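Local structure of CELL WALL surface anchor family protein (Streptococcus pneumoniae, 2WW8) at residues D200-G205 / V680-E685; E604-Q609 / Y692-R697; E284-K289 / Q309-T314; P390-P395 / T439-D444. The protein acts as the adhesin of the pneumococcal pilus, probably using an integrin-like domain with a bound magnesium ion to recognise host cells. All coordinates share one frame; numbering follows the deposited sequence.

Interaction 1. Residues D200-G205 / V680-E685; sequences DDNQYG and VRLNDE
An antiparallel strand pair, ending in a salt-bridge network, joins residues 200-205 to 680-685 next to a G1 beta bulge that Asn-202 and Gln-203 form opposite Asn-198. Tyr-204 and Val-680 form the hydrogen-bonded pair, Tyr-204 N to Val-680 O at 2.9 Å and Val-680 N to Tyr-204 O at 2.8 Å; beyond the non-hydrogen-bonded pair Gln-203 and Arg-681, Leu-682 N reaches Asn-202 O. Arg-681 runs extended from CG to NE, CG anti to the backbone N (chi1 -173°), and its guanidinium meets Asp-201 at its edge. NH2 bonds Asp-201 OD1 at 3.0 Å, nearly straight at 166°, approaching from above a carboxylate plane turned 44° from the guanidinium. NE adds a weak bond to Asp-201 OD2, whose anti lone pair takes Gln-203 NE2 in a very short bond of 2.3 Å. NH1 and NH2 both grip Asp-684 OD1, so one cation lies between two carboxylates, probably easing their repulsion. A water 3.3 Å above the guanidinium plane links Asn-202 ND2 with Leu-682 O; ND2 also bonds Asp-720. Tyr-204 packs on strands 187-196 and 171-184, and with Leu-682 on Ile-718, while strand 606-608 pairs with the other edge of strand 673-682.

Interaction 2. Residues E604-Q609 / Y692-R697; sequences ELIDLQ and YDTNGR
Tyr-692 turns one face of its ring to Leu-605, whose CB lies over that face while CD1 reaches across to the rim, 3.8 Å from CE2 and 3.7 Å from OH. The two side chains cross obliquely. Each has CG beside its own backbone N and anti to its carbonyl carbon (chi1 -73° in Tyr-692, -66° in Leu-605), and the ring hydroxyl accepts a hydrogen bond from the backbone N of Val-687. Ile-606 points at the other segment and presses against its backbone: CG1 is 3.2 Å from Asp-693 O, CG2 is 3.3 Å from Thr-694 O, and CD1 lies 4.2 Å from Tyr-692 CB. No direct hydrogen bond crosses between the segments. Instead a water donates to both Glu-604 O and Asp-693 O, 2.6 Å from the latter, and sits at the edge of the tyrosine ring. Ile-606 also rests on Val-680 and Ile-718, which places it in the hydrophobic interior. Farther on, Asn-695 CG is covalently linked to Lys-191 NZ, an intramolecular isopeptide bond, and Thr-694 OG1 donates to Asn-695 OD1 at 2.8 Å. Such Lys-Asn cross-links are characteristic of Gram-positive pilin domains, here with the Ig-like fold of the tip pilin family.

Interaction 3. Residues E284-K289 / Q309-T314; sequences EFTVEK and QTSFTT
Residues 284-288 and 311-314 run antiparallel, their axes 4.7 Å apart and their directions 164° from one another, with paired backbone bonds at Phe-285/Thr-314 and Val-287/Phe-312. Most of these bonds run nearly along the C=O axis, as between Val-287 N and Phe-312 O at 2.9 Å; Lys-289 N continues the register to Thr-310 O, but from above the carbonyl plane. On one face, Thr-286 and Thr-313 form a non-hydrogen-bonded pair whose hydroxyls meet tip to tip, OG1 to OG1 at 2.7 Å, either being able to donate. Both have OG1 beside the backbone N and anti to the carbonyl carbon (chi1 -64° and -60°), which turns the oxygens towards each other across the strands. Flanking them, Glu-284 CG packs on Thr-313 CG2 at 3.7 Å, and Glu-288 CG lies 4.0 Å from Ser-311 CB.

The face of Phe-285, Val-287 and Phe-312 is largely apolar, with Thr-314 at its end. Val-287 CG2 touches Phe-312 CB at 4.0 Å. Lys-289, bent at chi2, crosses Phe-312 at about a right angle and lays its aliphatic CG against the ring edge, 3.7 Å from CE2, before its amine departs to Asp-444 O. Trp-305 meets the same phenyl ring edge-to-face.

Charged ends are engaged beyond the pair: Glu-288 OE1 forms a salt bridge with Arg-298, and OE2 a hydrogen bond with His-438. The chemistry thus divides mostly by face, Thr-314 being the exception: five backbone bonds join strands 284-292 and 311-315 of an antiparallel sheet, with Val-287 and Phe-312 buried and the hydroxyl pair on the more exposed face.

Interaction 4. Residues P390-P395 / T439-D444; sequences PTMSYP and TIVRGD
Arg-442 leaves the backbone beside Ser-393 and curls over the 390-395 segment. Its CB lies 3.4 Å from Ser-393 O and also nears Ser-393 OG. CG, anti to the carbonyl carbon (chi1 -51°), passes the same oxygen and approaches Pro-395 N. Successive bends at chi2 and chi3 then bring CD to 3.8 Å from Pro-395 CB, so the aliphatic part crosses the proline obliquely. Past CD the chain departs: NH1 forms a salt bridge with Glu-498, and NH2 bonds Leu-501 O, which would hold the buried guanidinium in place.

The backbone beneath is a short, weakly bonded antiparallel pair. Arg-442 N meets Ser-393 O at 2.9 Å, almost along the C=O axis, whereas Ser-393 N reaches Arg-442 O at 3.1 Å from above the carbonyl plane. Met-392 sends its chain alongside Gly-443, CG 3.8 Å from Gly-443 C, and bends at chi3 (74°) to set CE against Val-441 CG2 at 3.8 Å. Gly-443 has a positive phi of 77°, and a CB there would clash with Thr-391 O. At the far end Pro-395 CG lies 3.4 Å from Ile-440 O. A water between Thr-391 O and Asp-444 N bridges the backbones at the other end.

The pair lies close to the magnesium site, the Thr-391 side chain about 7 Å from the ion, in a domain built on a parallel sheet, consistent with an integrin I-like fold. Ser-393 OG bonds His-515, and Tyr-394 OH bonds Glu-437. Helix 359-373 supports Ser-393 through Gln-360 and Tyr-394 through Lys-361 and Met-364, while Pro-518 and Thr-519 of helix 516-526 pack on Ser-393.

The four contacts form two groups at distant parts of an elongated chain. Interactions 1 and 2 have centres 10 Å apart and share neighbouring strands, since Arg-681 O receives Asp-607 N and Asn-683 N donates to Leu-605 O, both at 2.9 Å. Interactions 3 and 4, centres 14 Å apart, meet where Lys-289 NZ reaches Asp-444 O at 2.8 Å. This second group lies near the magnesium site of Ser-234, Ser-236 and Asp-387: the side chain of Thr-391 is about 7 Å from the ion and that of Lys-289 about 12 Å. About 59 Å separates the nearest atoms of interactions 2 and 3, so the Ig-like region and the magnesium-binding domain make no direct contact through them.

Interaction 1. Residues D200-G205 / V680-E685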
loop_
_atom_site.group_PDB
_atom_site.type_symbol
_atom_site.label_atom_id
_atom_site.label_comp_id
_atom_site.label_asym_id
_atom_site.label_seq_id
_atom_site.Cartn_x
_atom_site.Cartn_y
_atom_site.Cartn_z
ATOM N N ASP A 200 -8.653 5.816 -22.309
ATOM C CA ASP A 200 -8.628 6.028 -23.755
ATOM C C ASP A 200 -7.570 7.017 -24.173
ATOM O O ASP A 200 -7.042 6.940 -25.280
ATOM C CB ASP A 200 -9.990 6.478 -24.312
ATOM C CG ASP A 200 -11.062 5.397 -24.173
ATOM O OD1 ASP A 200 -10.792 4.249 -23.723
ATOM O OD2 ASP A 200 -12.223 5.697 -24.530
ATOM N N ASP A 201 -7.257 7.949 -23.295
ATOM C CA ASP A 201 -6.209 8.908 -23.583
ATOM C C ASP A 201 -4.843 8.628 -22.908
ATOM O O ASP A 201 -3.917 9.452 -22.936
ATOM C CB ASP A 201 -6.782 10.273 -23.226
ATOM C CG ASP A 201 -5.929 11.403 -23.743
ATOM O OD1 ASP A 201 -5.595 11.362 -24.945
ATOM O OD2 ASP A 201 -5.596 12.310 -22.937
ATOM N N ASN A 202 -4.709 7.454 -22.301
ATOM C CA ASN A 202 -3.442 7.037 -21.689
ATOM C C ASN A 202 -2.851 7.931 -20.602
ATOM O O ASN A 202 -1.636 8.187 -20.609
ATOM C CB ASN A 202 -2.398 6.847 -22.783
ATOM C CG ASN A 202 -2.883 5.887 -23.860
ATOM O OD1 ASN A 202 -3.341 4.781 -23.549
ATOM N ND2 ASN A 202 -2.806 6.312 -25.122
ATOM N N GLN A 203 -3.706 8.355 -19.674
ATOM C CA GLN A 203 -3.397 9.333 -18.631
ATOM C C GLN A 203 -3.513 8.605 -17.311
ATOM O O GLN A 203 -4.539 7.958 -17.044
ATOM C CB GLN A 203 -4.426 10.460 -18.641
ATOM C CG GLN A 203 -4.169 11.481 -19.726
ATOM C CD GLN A 203 -5.093 12.672 -19.652
ATOM O OE1 GLN A 203 -5.439 13.122 -18.562
ATOM N NE2 GLN A 203 -5.522 13.179 -20.802
ATOM N N TYR A 204 -2.447 8.701 -16.516
ATOM C CA TYR A 204 -2.383 7.985 -15.233
ATOM C C TYR A 204 -1.810 8.862 -14.153
ATOM O O TYR A 204 -0.962 9.754 -14.401
ATOM C CB TYR A 204 -1.437 6.787 -15.382
ATOM C CG TYR A 204 -1.859 5.801 -16.470
ATOM C CD1 TYR A 204 -1.540 6.020 -17.806
ATOM C CD2 TYR A 204 -2.620 4.688 -16.149
ATOM C CE1 TYR A 204 -1.936 5.108 -18.803
ATOM C CE2 TYR A 204 -3.000 3.776 -17.114
ATOM C CZ TYR A 204 -2.673 3.989 -18.435
ATOM O OH TYR A 204 -3.096 3.044 -19.379
ATOM N N GLY A 205 -2.245 8.554 -12.933
ATOM C CA GLY A 205 -1.598 9.133 -11.763
ATOM C C GLY A 205 -0.512 8.232 -11.179
ATOM O O GLY A 205 -0.739 7.018 -11.057
ATOM N N VAL A 680 0.906 11.499 -15.572
ATOM C CA VAL A 680 1.623 11.308 -16.839
ATOM C C VAL A 680 0.664 10.852 -17.925
ATOM O O VAL A 680 -0.445 10.387 -17.665
ATOM C CB VAL A 680 2.784 10.292 -16.773
ATOM C CG1 VAL A 680 3.778 10.658 -15.621
ATOM C CG2 VAL A 680 2.193 8.871 -16.585
ATOM N N ARG A 681 1.176 10.972 -19.141
ATOM C CA ARG A 681 0.488 10.558 -20.325
ATOM C C ARG A 681 1.502 9.886 -21.263
ATOM O O ARG A 681 2.611 10.413 -21.526
ATOM C CB ARG A 681 -0.105 11.806 -21.000
ATOM C CG ARG A 681 -1.033 11.468 -22.197
ATOM C CD ARG A 681 -1.546 12.747 -22.858
ATOM N NE ARG A 681 -2.450 12.394 -23.949
ATOM C CZ ARG A 681 -2.091 12.343 -25.226
ATOM N NH1 ARG A 681 -0.839 12.616 -25.585
ATOM N NH2 ARG A 681 -2.983 12.007 -26.155
ATOM N N LEU A 682 1.072 8.757 -21.822
ATOM C CA LEU A 682 1.804 8.190 -22.948
ATOM C C LEU A 682 1.875 9.148 -24.146
ATOM O O LEU A 682 0.870 9.691 -24.611
ATOM C CB LEU A 682 1.190 6.846 -23.347
ATOM C CG LEU A 682 1.896 6.051 -24.443
ATOM C CD1 LEU A 682 3.345 5.716 -24.095
ATOM C CD2 LEU A 682 1.076 4.790 -24.716
ATOM N N ASN A 683 3.087 9.386 -24.635
ATOM C CA ASN A 683 3.281 10.247 -25.774
ATOM C C ASN A 683 2.646 9.701 -27.061
ATOM O O ASN A 683 2.615 8.495 -27.297
ATOM C CB ASN A 683 4.770 10.491 -25.970
ATOM C CG ASN A 683 5.023 11.396 -27.136
ATOM O OD1 ASN A 683 5.076 10.941 -28.276
ATOM N ND2 ASN A 683 5.133 12.698 -26.870
ATOM N N ASP A 684 2.140 10.593 -27.896
ATOM C CA ASP A 684 1.460 10.200 -29.125
ATOM C C ASP A 684 2.276 9.346 -30.090
ATOM O O ASP A 684 1.665 8.762 -30.979
ATOM C CB ASP A 684 0.987 11.429 -29.898
ATOM C CG ASP A 684 -0.322 11.967 -29.376
ATOM O OD1 ASP A 684 -0.912 11.354 -28.453
ATOM O OD2 ASP A 684 -0.758 13.006 -29.931
ATOM N N GLU A 685 3.605 9.271 -29.940
ATOM C CA GLU A 685 4.439 8.604 -30.951
ATOM C C GLU A 685 4.717 7.158 -30.551
ATOM O O GLU A 685 5.605 6.520 -31.121
ATOM C CB GLU A 685 5.748 9.357 -31.290
ATOM C CG GLU A 685 5.579 10.822 -31.711
ATOM C CD GLU A 685 4.953 11.022 -33.084
ATOM O OE1 GLU A 685 5.469 10.447 -34.074
ATOM O OE2 GLU A 685 3.952 11.778 -33.176
HETATM O O HOH W 1 -1.835 8.973 -25.329
#

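Interaction 2. Residues E604-Q609 / Y692-R697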
loop_
_atom_site.group_PDB
_atom_site.type_symbol
_atom_site.label_atom_id
_atom_site.label_comp_id
_atom_site.label_asym_id
_atom_site.label_seq_id
_atom_site.Cartn_x
_atom_site.Cartn_y
_atom_site.Cartn_z
ATOM N N GLU A 604 11.228 7.271 -21.577
ATOM C CA GLU A 604 11.052 7.509 -23.021
ATOM C C GLU A 604 9.566 7.472 -23.365
ATOM O O GLU A 604 8.872 6.536 -22.960
ATOM C CB GLU A 604 11.755 6.397 -23.814
ATOM C CG GLU A 604 11.379 6.247 -25.293
ATOM C CD GLU A 604 12.177 5.178 -26.021
ATOM O OE1 GLU A 604 13.033 4.535 -25.368
ATOM O OE2 GLU A 604 11.941 4.991 -27.240
ATOM N N LEU A 605 9.098 8.462 -24.119
ATOM C CA LEU A 605 7.716 8.568 -24.535
ATOM C C LEU A 605 6.684 8.639 -23.418
ATOM O O LEU A 605 5.553 8.174 -23.635
ATOM C CB LEU A 605 7.394 7.421 -25.501
ATOM C CG LEU A 605 8.142 7.462 -26.835
ATOM C CD1 LEU A 605 7.346 6.648 -27.819
ATOM C CD2 LEU A 605 8.273 8.888 -27.364
ATOM N N ILE A 606 7.088 9.181 -22.256
ATOM C CA ILE A 606 6.225 9.437 -21.096
ATOM C C ILE A 606 6.307 10.945 -20.859
ATOM O O ILE A 606 7.413 11.457 -20.639
ATOM C CB ILE A 606 6.721 8.706 -19.824
ATOM C CG1 ILE A 606 6.784 7.182 -20.058
ATOM C CG2 ILE A 606 5.865 9.102 -18.612
ATOM C CD1 ILE A 606 5.419 6.464 -20.057
ATOM N N ASP A 607 5.177 11.649 -21.005
ATOM C CA ASP A 607 5.136 13.081 -20.704
ATOM C C ASP A 607 4.473 13.407 -19.367
ATOM O O ASP A 607 3.331 13.042 -19.125
ATOM C CB ASP A 607 4.396 13.865 -21.791
ATOM C CG ASP A 607 4.899 13.556 -23.197
ATOM O OD1 ASP A 607 6.139 13.612 -23.399
ATOM O OD2 ASP A 607 4.070 13.280 -24.102
ATOM N N LEU A 608 5.217 14.071 -18.489
ATOM C CA LEU A 608 4.683 14.636 -17.255
ATOM C C LEU A 608 3.592 15.655 -17.652
ATOM O O LEU A 608 3.820 16.456 -18.572
ATOM C CB LEU A 608 5.782 15.384 -16.498
ATOM C CG LEU A 608 5.462 15.964 -15.100
ATOM C CD1 LEU A 608 5.062 15.009 -14.031
ATOM C CD2 LEU A 608 6.733 16.694 -14.651
ATOM N N GLN A 609 2.430 15.585 -17.001
ATOM C CA GLN A 609 1.314 16.506 -17.260
ATOM C C GLN A 609 1.620 17.791 -16.532
ATOM O O GLN A 609 1.733 17.826 -15.300
ATOM C CB GLN A 609 -0.020 15.951 -16.787
ATOM C CG GLN A 609 -0.349 14.699 -17.595
ATOM C CD GLN A 609 -0.430 15.011 -19.073
ATOM O OE1 GLN A 609 0.560 14.924 -19.832
ATOM N NE2 GLN A 609 -1.627 15.396 -19.499
ATOM N N TYR A 692 5.850 0.748 -22.119
ATOM C CA TYR A 692 6.877 1.746 -21.801
ATOM C C TYR A 692 6.965 1.881 -20.291
ATOM O O TYR A 692 5.933 2.086 -19.644
ATOM C CB TYR A 692 6.494 3.108 -22.422
ATOM C CG TYR A 692 6.670 3.115 -23.929
ATOM C CD1 TYR A 692 5.621 2.705 -24.752
ATOM C CD2 TYR A 692 7.892 3.471 -24.535
ATOM C CE1 TYR A 692 5.771 2.674 -26.133
ATOM C CE2 TYR A 692 8.022 3.457 -25.945
ATOM C CZ TYR A 692 6.960 3.041 -26.726
ATOM O OH TYR A 692 7.026 2.979 -28.124
ATOM N N ASP A 693 8.172 1.824 -19.732
ATOM C CA ASP A 693 8.391 2.240 -18.318
ATOM C C ASP A 693 7.948 3.699 -18.133
ATOM O O ASP A 693 8.229 4.577 -18.998
ATOM C CB ASP A 693 9.866 2.193 -17.966
ATOM C CG ASP A 693 10.379 0.776 -17.739
ATOM O OD1 ASP A 693 9.616 -0.227 -17.808
ATOM O OD2 ASP A 693 11.596 0.665 -17.491
ATOM N N THR A 694 7.237 3.948 -17.030
ATOM C CA THR A 694 6.781 5.317 -16.738
ATOM C C THR A 694 7.910 6.221 -16.350
ATOM O O THR A 694 7.767 7.436 -16.487
ATOM C CB THR A 694 5.668 5.396 -15.656
ATOM O OG1 THR A 694 6.067 4.636 -14.519
ATOM C CG2 THR A 694 4.385 4.765 -16.215
ATOM N N ASN A 695 9.013 5.631 -15.878
ATOM C CA ASN A 695 10.161 6.392 -15.421
ATOM C C ASN A 695 11.455 5.824 -15.954
ATOM O O ASN A 695 11.494 4.665 -16.337
ATOM C CB ASN A 695 10.298 6.362 -13.878
ATOM C CG ASN A 695 8.974 6.536 -13.116
ATOM O OD1 ASN A 695 7.806 6.593 -13.556
ATOM N N GLY A 696 12.521 6.615 -15.929
ATOM C CA GLY A 696 13.853 6.072 -16.132
ATOM C C GLY A 696 14.261 5.519 -14.766
ATOM O O GLY A 696 13.415 5.257 -13.904
ATOM N N ARG A 697 15.557 5.347 -14.563
ATOM C CA ARG A 697 16.024 4.860 -13.237
ATOM C C ARG A 697 15.613 5.833 -12.130
ATOM O O ARG A 697 16.107 6.987 -12.083
ATOM C CB ARG A 697 17.542 4.607 -13.255
ATOM C CG ARG A 697 17.971 4.042 -11.880
ATOM C CD ARG A 697 19.464 4.085 -11.583
ATOM N NE ARG A 697 19.707 3.175 -10.456
ATOM C CZ ARG A 697 20.916 2.948 -9.937
ATOM N NH1 ARG A 697 21.963 3.607 -10.420
ATOM N NH2 ARG A 697 21.077 2.082 -8.928
HETATM O O HOH W 2 9.606 4.308 -21.147
#

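Interaction 3. Residues E284-K289 / Q309-T314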
loop_
_atom_site.group_PDB
_atom_site.type_symbol
_atom_site.label_atom_id
_atom_site.label_comp_id
_atom_site.label_asym_id
_atom_site.label_seq_id
_atom_site.Cartn_x
_atom_site.Cartn_y
_atom_site.Cartn_z
ATOM N N GLU A 284 2.196 -20.023 42.055
ATOM C CA GLU A 284 1.424 -19.975 43.293
ATOM C C GLU A 284 2.187 -19.253 44.383
ATOM O O GLU A 284 3.377 -19.478 44.507
ATOM C CB GLU A 284 1.074 -21.388 43.768
ATOM C CG GLU A 284 -0.053 -21.371 44.774
ATOM C CD GLU A 284 -0.547 -22.780 45.061
ATOM O OE1 GLU A 284 -1.495 -23.257 44.420
ATOM O OE2 GLU A 284 0.050 -23.446 45.916
ATOM N N PHE A 285 1.529 -18.358 45.120
ATOM C CA PHE A 285 2.163 -17.591 46.182
ATOM C C PHE A 285 1.196 -17.410 47.340
ATOM O O PHE A 285 -0.011 -17.450 47.116
ATOM C CB PHE A 285 2.615 -16.228 45.638
ATOM C CG PHE A 285 3.642 -15.578 46.528
ATOM C CD1 PHE A 285 4.890 -16.185 46.681
ATOM C CD2 PHE A 285 3.356 -14.430 47.240
ATOM C CE1 PHE A 285 5.839 -15.646 47.524
ATOM C CE2 PHE A 285 4.288 -13.879 48.115
ATOM C CZ PHE A 285 5.557 -14.491 48.235
ATOM N N THR A 286 1.716 -17.182 48.551
ATOM C CA THR A 286 0.982 -16.961 49.792
ATOM C C THR A 286 1.459 -15.633 50.386
ATOM O O THR A 286 2.685 -15.364 50.491
ATOM C CB THR A 286 1.190 -18.114 50.766
ATOM O OG1 THR A 286 0.642 -19.331 50.214
ATOM C CG2 THR A 286 0.420 -17.858 52.113
ATOM N N VAL A 287 0.488 -14.813 50.795
ATOM C CA VAL A 287 0.759 -13.615 51.612
ATOM C C VAL A 287 -0.002 -13.743 52.934
ATOM O O VAL A 287 -1.007 -14.444 52.983
ATOM C CB VAL A 287 0.356 -12.272 50.959
ATOM C CG1 VAL A 287 1.277 -11.991 49.768
ATOM C CG2 VAL A 287 -1.122 -12.296 50.588
ATOM N N GLU A 288 0.506 -13.094 53.988
ATOM C CA GLU A 288 -0.216 -12.978 55.230
ATOM C C GLU A 288 -0.711 -11.578 55.476
ATOM O O GLU A 288 -0.070 -10.581 55.086
ATOM C CB GLU A 288 0.601 -13.422 56.442
ATOM C CG GLU A 288 0.795 -14.913 56.547
ATOM C CD GLU A 288 1.473 -15.275 57.887
ATOM O OE1 GLU A 288 1.223 -14.605 58.926
ATOM O OE2 GLU A 288 2.259 -16.238 57.918
ATOM N N LYS A 289 -1.855 -11.517 56.163
ATOM C CA LYS A 289 -2.451 -10.235 56.500
ATOM C C LYS A 289 -3.019 -10.272 57.926
ATOM O O LYS A 289 -3.075 -11.348 58.528
ATOM C CB LYS A 289 -3.613 -10.000 55.540
ATOM C CG LYS A 289 -3.198 -9.754 54.111
ATOM C CD LYS A 289 -2.473 -8.463 53.902
ATOM C CE LYS A 289 -1.961 -8.499 52.456
ATOM N NZ LYS A 289 -1.388 -7.137 52.067
ATOM N N GLN A 309 -9.000 -15.551 58.618
ATOM C CA GLN A 309 -8.456 -15.502 57.271
ATOM C C GLN A 309 -7.160 -14.708 57.317
ATOM O O GLN A 309 -7.120 -13.535 56.924
ATOM C CB GLN A 309 -9.419 -14.809 56.323
ATOM C CG GLN A 309 -8.807 -14.792 54.901
ATOM C CD GLN A 309 -9.209 -16.041 54.132
ATOM O OE1 GLN A 309 -10.403 -16.341 54.056
ATOM N NE2 GLN A 309 -8.241 -16.754 53.530
ATOM N N THR A 310 -6.088 -15.298 57.833
ATOM C CA THR A 310 -4.862 -14.540 58.055
ATOM C C THR A 310 -3.866 -14.782 56.925
ATOM O O THR A 310 -2.791 -14.178 56.877
ATOM C CB THR A 310 -4.249 -14.932 59.391
ATOM O OG1 THR A 310 -4.086 -16.364 59.430
ATOM C CG2 THR A 310 -5.253 -14.454 60.501
ATOM N N SER A 311 -4.197 -15.672 56.005
ATOM C CA SER A 311 -3.323 -15.796 54.840
ATOM C C SER A 311 -4.122 -16.005 53.580
ATOM O O SER A 311 -5.289 -16.405 53.631
ATOM C CB SER A 311 -2.299 -16.923 55.059
ATOM O OG SER A 311 -2.922 -18.159 54.930
ATOM N N PHE A 312 -3.503 -15.746 52.431
ATOM C CA PHE A 312 -4.200 -15.845 51.163
ATOM C C PHE A 312 -3.215 -16.510 50.204
ATOM O O PHE A 312 -2.026 -16.143 50.196
ATOM C CB PHE A 312 -4.529 -14.431 50.610
ATOM C CG PHE A 312 -5.521 -13.641 51.461
ATOM C CD1 PHE A 312 -6.905 -13.832 51.306
ATOM C CD2 PHE A 312 -5.079 -12.792 52.462
ATOM C CE1 PHE A 312 -7.849 -13.120 52.078
ATOM C CE2 PHE A 312 -5.994 -12.093 53.272
ATOM C CZ PHE A 312 -7.371 -12.253 53.067
ATOM N N THR A 313 -3.744 -17.439 49.408
ATOM C CA THR A 313 -2.907 -18.200 48.479
ATOM C C THR A 313 -3.559 -18.226 47.106
ATOM O O THR A 313 -4.771 -18.485 46.973
ATOM C CB THR A 313 -2.722 -19.646 48.940
ATOM O OG1 THR A 313 -2.089 -19.594 50.220
ATOM C CG2 THR A 313 -1.823 -20.397 47.917
ATOM N N THR A 314 -2.771 -17.936 46.089
ATOM C CA THR A 314 -3.319 -18.042 44.719
ATOM C C THR A 314 -2.183 -18.014 43.701
ATOM O O THR A 314 -1.070 -17.731 44.108
ATOM C CB THR A 314 -4.307 -16.856 44.377
ATOM O OG1 THR A 314 -4.893 -17.109 43.076
ATOM C CG2 THR A 314 -3.643 -15.491 44.309
#

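Interaction 4. Residues P390-P395 / T439-D444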
loop_
_atom_site.group_PDB
_atom_site.type_symbol
_atom_site.label_atom_id
_atom_site.label_comp_id
_atom_site.label_asym_id
_atom_site.label_seq_id
_atom_site.Cartn_x
_atom_site.Cartn_y
_atom_site.Cartn_z
ATOM N N PRO A 390 8.929 1.302 49.287
ATOM C CA PRO A 390 8.724 -0.089 49.695
ATOM C C PRO A 390 7.894 -0.183 50.983
ATOM O O PRO A 390 7.983 0.659 51.864
ATOM C CB PRO A 390 10.155 -0.644 49.944
ATOM C CG PRO A 390 11.084 0.579 50.127
ATOM C CD PRO A 390 10.372 1.697 49.300
ATOM N N THR A 391 7.104 -1.247 51.105
ATOM C CA THR A 391 6.277 -1.464 52.251
ATOM C C THR A 391 6.437 -2.934 52.685
ATOM O O THR A 391 5.688 -3.398 53.554
ATOM C CB THR A 391 4.778 -1.143 51.980
ATOM O OG1 THR A 391 4.334 -1.891 50.849
ATOM C CG2 THR A 391 4.484 0.385 51.755
ATOM N N MET A 392 7.417 -3.621 52.097
ATOM C CA MET A 392 7.876 -4.931 52.449
ATOM C C MET A 392 9.391 -5.027 52.226
ATOM O O MET A 392 9.924 -4.332 51.352
ATOM C CB MET A 392 7.204 -5.952 51.498
ATOM C CG MET A 392 5.715 -6.005 51.846
ATOM S SD MET A 392 4.773 -7.173 50.794
ATOM C CE MET A 392 5.283 -8.755 51.450
ATOM N N SER A 393 10.069 -5.909 52.944
ATOM C CA SER A 393 11.515 -6.082 52.698
ATOM C C SER A 393 11.876 -7.454 53.288
ATOM O O SER A 393 11.104 -8.013 54.098
ATOM C CB SER A 393 12.298 -4.948 53.418
ATOM O OG SER A 393 11.935 -4.876 54.793
ATOM N N TYR A 394 13.030 -8.007 52.924
ATOM C CA TYR A 394 13.558 -9.217 53.587
ATOM C C TYR A 394 14.294 -8.818 54.862
ATOM O O TYR A 394 14.900 -7.770 54.896
ATOM C CB TYR A 394 14.502 -10.006 52.690
ATOM C CG TYR A 394 13.778 -10.752 51.565
ATOM C CD1 TYR A 394 12.956 -11.839 51.819
ATOM C CD2 TYR A 394 14.039 -10.432 50.245
ATOM C CE1 TYR A 394 12.342 -12.552 50.787
ATOM C CE2 TYR A 394 13.491 -11.140 49.203
ATOM C CZ TYR A 394 12.639 -12.186 49.478
ATOM O OH TYR A 394 12.048 -12.808 48.409
ATOM N N PRO A 395 14.207 -9.632 55.919
ATOM C CA PRO A 395 14.847 -9.323 57.200
ATOM C C PRO A 395 16.381 -9.514 57.075
ATOM O O PRO A 395 16.853 -10.442 56.409
ATOM C CB PRO A 395 14.233 -10.357 58.179
ATOM C CG PRO A 395 13.913 -11.557 57.317
ATOM C CD PRO A 395 13.489 -10.920 55.962
ATOM N N THR A 439 6.362 -16.405 55.885
ATOM C CA THR A 439 6.740 -16.560 57.303
ATOM C C THR A 439 7.984 -15.783 57.762
ATOM O O THR A 439 8.298 -15.687 58.991
ATOM C CB THR A 439 6.957 -18.064 57.723
ATOM O OG1 THR A 439 8.143 -18.540 57.076
ATOM C CG2 THR A 439 5.752 -18.977 57.449
ATOM N N ILE A 440 8.740 -15.262 56.803
ATOM C CA ILE A 440 9.912 -14.461 57.160
ATOM C C ILE A 440 9.905 -13.037 56.665
ATOM O O ILE A 440 10.572 -12.193 57.257
ATOM C CB ILE A 440 11.220 -15.060 56.647
ATOM C CG1 ILE A 440 11.073 -15.287 55.139
ATOM C CG2 ILE A 440 11.576 -16.332 57.528
ATOM C CD1 ILE A 440 12.216 -15.926 54.394
ATOM N N VAL A 441 9.161 -12.758 55.605
ATOM C CA VAL A 441 9.128 -11.399 55.054
ATOM C C VAL A 441 8.668 -10.362 56.081
ATOM O O VAL A 441 7.784 -10.617 56.943
ATOM C CB VAL A 441 8.288 -11.363 53.736
ATOM C CG1 VAL A 441 6.703 -11.420 54.014
ATOM C CG2 VAL A 441 8.557 -10.156 52.888
ATOM N N ARG A 442 9.220 -9.141 55.926
ATOM C CA ARG A 442 8.841 -8.015 56.800
ATOM C C ARG A 442 7.789 -7.212 56.077
ATOM O O ARG A 442 7.899 -7.021 54.862
ATOM C CB ARG A 442 10.043 -7.116 57.189
ATOM C CG ARG A 442 11.276 -7.841 57.766
ATOM C CD ARG A 442 10.898 -8.702 58.969
ATOM N NE ARG A 442 10.374 -7.918 60.068
ATOM C CZ ARG A 442 10.066 -8.415 61.263
ATOM N NH1 ARG A 442 10.219 -9.717 61.489
ATOM N NH2 ARG A 442 9.564 -7.606 62.191
ATOM N N GLY A 443 6.804 -6.697 56.834
ATOM C CA GLY A 443 5.783 -5.821 56.228
ATOM C C GLY A 443 4.720 -6.562 55.432
ATOM O O GLY A 443 4.836 -7.760 55.187
ATOM N N ASP A 444 3.663 -5.845 55.054
ATOM C CA ASP A 444 2.571 -6.445 54.298
ATOM C C ASP A 444 1.882 -5.389 53.423
ATOM O O ASP A 444 0.743 -5.635 52.995
ATOM C CB ASP A 444 1.617 -7.183 55.247
ATOM C CG ASP A 444 0.755 -6.223 56.102
ATOM O OD1 ASP A 444 0.918 -4.957 56.040
ATOM O OD2 ASP A 444 -0.112 -6.759 56.837
HETATM O O HOH W 3 4.184 -2.792 56.020
#